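Local coordinates for protein GTN Reductase (Agrobacterium tumefaciens, PDB 5N6G) that probably reduces activated carbon-carbon double bonds as a flavin-dependent ene-reductase of the Old Yellow Enzyme family, with FMN as its bound cofactor, at residues Trp302-Asn305 with Asn306-Arg310. Sequence-based numbering, arbitrary orientation.
Sequences WIAN and NGYDR. With FMN (flavin mononucleotide), chain B.
Tyr308 turns back beside the end of strand 301-305, so that its hydroxyl end lies next to the methyl of Ala304: OH of Tyr308 is 3.5 Å from CB of Ala304, and CE2 of the same ring is 3.9 Å from that methyl. The methyl approaches the ring obliquely, while atom C of Asn305 sits at the ring edge, in its plane, 3.9 Å from CD2 of Tyr308. This placement follows from the first torsion of Tyr308, which sets CG anti to the carbonyl carbon (chi1 -79°) and sends the ring back along the chain. Glu268 holds the phenol oxygen by a hydrogen bond, and Arg275 makes a cation-pi contact with the ring. On Asn305 the side chain leaves the strand end toward the cofactor, CG lying opposite the backbone N (chi1 168°). OD1 of Asn305 accepts a hydrogen bond from O3' of FMN at 2.6 Å, and ND2 of Asn305 donates to O5' of FMN at 3.0 Å while also bonding the backbone oxygen of Ala326. Three hydrogen bonds thus grip the amide, which should fix its rotation and its flip. ND2 of Asn306 is hydrogen-bonded to the backbone oxygens of Glu268 and Gly273, and OD1 to the backbone N of Gly272, tying the turn to the preceding strand-to-helix loop; OD1 of Asn306 also lies 3.3 Å from C5' of FMN. Gly307 then donates a hydrogen bond from its backbone N to O1P of FMN, 2.8 Å, nearly straight at 160°. Asp309 is the N-cap of helix 310-318. Such a turn, at the carboxyl end of the seventh strand of a TIM barrel, forms part of the ribityl and phosphate site of Old Yellow Enzyme-type flavoproteins, where Arg230, Gly328 and Lys329 also hydrogen-bond FMN.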
loop_
_atom_site.group_PDB
_atom_site.type_symbol
_atom_site.label_atom_id
_atom_site.label_comp_id
_atom_site.label_asym_id
_atom_site.label_seq_id
_atom_site.Cartn_x
_atom_site.Cartn_y
_atom_site.Cartn_z
ATOM N N TRP A 302 9.403 -3.522 11.277
ATOM C CA TRP A 302 8.028 -3.269 11.689
ATOM C C TRP A 302 7.755 -1.774 11.517
ATOM O O TRP A 302 8.226 -0.953 12.324
ATOM C CB TRP A 302 7.812 -3.694 13.139
ATOM C CG TRP A 302 6.379 -3.747 13.522
ATOM C CD1 TRP A 302 5.656 -2.762 14.144
ATOM C CD2 TRP A 302 5.465 -4.830 13.299
ATOM N NE1 TRP A 302 4.355 -3.169 14.317
ATOM C CE2 TRP A 302 4.213 -4.435 13.811
ATOM C CE3 TRP A 302 5.591 -6.102 12.733
ATOM C CZ2 TRP A 302 3.102 -5.271 13.791
ATOM C CZ3 TRP A 302 4.487 -6.910 12.676
ATOM C CH2 TRP A 302 3.258 -6.496 13.194
ATOM N N ILE A 303 6.980 -1.436 10.488
ATOM C CA ILE A 303 6.719 -0.059 10.087
ATOM C C ILE A 303 5.290 0.258 10.477
ATOM O O ILE A 303 4.368 -0.444 10.064
ATOM C CB ILE A 303 6.899 0.156 8.573
ATOM C CG1 ILE A 303 8.273 -0.312 8.089
ATOM C CG2 ILE A 303 6.611 1.611 8.250
ATOM C CD1 ILE A 303 8.421 -0.256 6.553
ATOM N N ALA A 304 5.097 1.313 11.242
ATOM C CA ALA A 304 3.770 1.672 11.712
ATOM C C ALA A 304 3.325 2.969 11.070
ATOM O O ALA A 304 4.138 3.830 10.753
ATOM C CB ALA A 304 3.735 1.840 13.228
ATOM N N ASN A 305 2.010 3.095 10.919
ATOM C CA ASN A 305 1.389 4.236 10.283
ATOM C C ASN A 305 0.074 4.560 10.963
ATOM O O ASN A 305 -0.559 3.690 11.573
ATOM C CB ASN A 305 1.112 3.951 8.806
ATOM C CG ASN A 305 0.215 4.980 8.191
ATOM O OD1 ASN A 305 -0.990 4.771 8.042
ATOM N ND2 ASN A 305 0.787 6.120 7.843
ATOM N N ASN A 306 -0.306 5.840 10.823
ATOM C CA ASN A 306 -1.632 6.433 10.963
ATOM C C ASN A 306 -1.677 7.371 12.166
ATOM O O ASN A 306 -1.676 6.948 13.331
ATOM C CB ASN A 306 -2.750 5.393 11.042
ATOM C CG ASN A 306 -4.126 6.043 10.929
ATOM O OD1 ASN A 306 -4.365 6.869 10.043
ATOM N ND2 ASN A 306 -5.021 5.717 11.860
ATOM N N GLY A 307 -1.680 8.669 11.886
ATOM C CA GLY A 307 -1.829 9.665 12.928
ATOM C C GLY A 307 -0.585 9.975 13.724
ATOM O O GLY A 307 -0.692 10.605 14.780
ATOM N N TYR A 308 0.588 9.545 13.276
ATOM C CA TYR A 308 1.812 9.880 13.994
ATOM C C TYR A 308 2.178 11.339 13.774
ATOM O O TYR A 308 1.846 11.936 12.748
ATOM C CB TYR A 308 2.961 8.988 13.529
ATOM C CG TYR A 308 2.927 7.628 14.144
ATOM C CD1 TYR A 308 3.531 7.401 15.364
ATOM C CD2 TYR A 308 2.272 6.570 13.523
ATOM C CE1 TYR A 308 3.513 6.158 15.958
ATOM C CE2 TYR A 308 2.239 5.300 14.120
ATOM C CZ TYR A 308 2.859 5.117 15.346
ATOM O OH TYR A 308 2.855 3.899 15.973
ATOM N N ASP A 309 2.871 11.908 14.761
ATOM C CA ASP A 309 3.506 13.217 14.668
ATOM C C ASP A 309 4.940 13.079 15.167
ATOM O O ASP A 309 5.405 11.975 15.471
ATOM C CB ASP A 309 2.712 14.290 15.430
ATOM C CG ASP A 309 2.634 14.046 16.942
ATOM O OD1 ASP A 309 3.432 13.265 17.512
ATOM O OD2 ASP A 309 1.753 14.665 17.571
ATOM N N ARG A 310 5.665 14.195 15.216
ATOM C CA ARG A 310 7.083 14.113 15.547
ATOM C C ARG A 310 7.292 13.414 16.886
ATOM O O ARG A 310 8.057 12.445 16.974
ATOM C CB ARG A 310 7.705 15.499 15.572
ATOM C CG ARG A 310 9.217 15.473 15.803
ATOM C CD ARG A 310 9.836 16.852 15.892
ATOM N NE ARG A 310 11.301 16.764 15.911
ATOM C CZ ARG A 310 12.060 16.716 17.005
ATOM N NH1 ARG A 310 11.516 16.711 18.215
ATOM N NH2 ARG A 310 13.377 16.629 16.881
HETATM N N1 FMN B . -2.818 3.949 1.462
HETATM C C2 FMN B . -2.333 2.938 0.669
HETATM O O2 FMN B . -2.037 1.817 1.140
HETATM N N3 FMN B . -2.136 3.167 -0.675
HETATM C C4 FMN B . -2.425 4.340 -1.347
HETATM O O4 FMN B . -2.168 4.456 -2.545
HETATM C C4A FMN B . -2.965 5.389 -0.511
HETATM N N5 FMN B . -3.233 6.545 -1.065
HETATM C C5A FMN B . -3.595 7.587 -0.229
HETATM C C6 FMN B . -3.772 8.849 -0.785
HETATM C C7 FMN B . -4.021 9.952 0.019
HETATM C C7M FMN B . -4.174 11.306 -0.629
HETATM C C8 FMN B . -4.109 9.800 1.407
HETATM C C8M FMN B . -4.315 10.983 2.312
HETATM C C9 FMN B . -3.957 8.535 1.970
HETATM C C9A FMN B . -3.691 7.432 1.158
HETATM N N10 FMN B . -3.419 6.160 1.707
HETATM C C10 FMN B . -3.082 5.111 0.897
HETATM C "C1'" FMN B . -3.322 6.037 3.169
HETATM C "C2'" FMN B . -1.982 6.558 3.671
HETATM O "O2'" FMN B . -0.910 5.737 3.197
HETATM C "C3'" FMN B . -1.902 6.640 5.196
HETATM O "O3'" FMN B . -2.192 5.362 5.758
HETATM C "C4'" FMN B . -2.859 7.663 5.806
HETATM O "O4'" FMN B . -2.694 8.933 5.170
HETATM C "C5'" FMN B . -2.691 7.783 7.309
HETATM O "O5'" FMN B . -1.368 8.256 7.633
HETATM P P FMN B . -1.023 9.773 8.097
HETATM O O1P FMN B . -1.778 9.981 9.392
HETATM O O2P FMN B . -1.568 10.666 6.995
HETATM O O3P FMN B . 0.456 9.793 8.231
#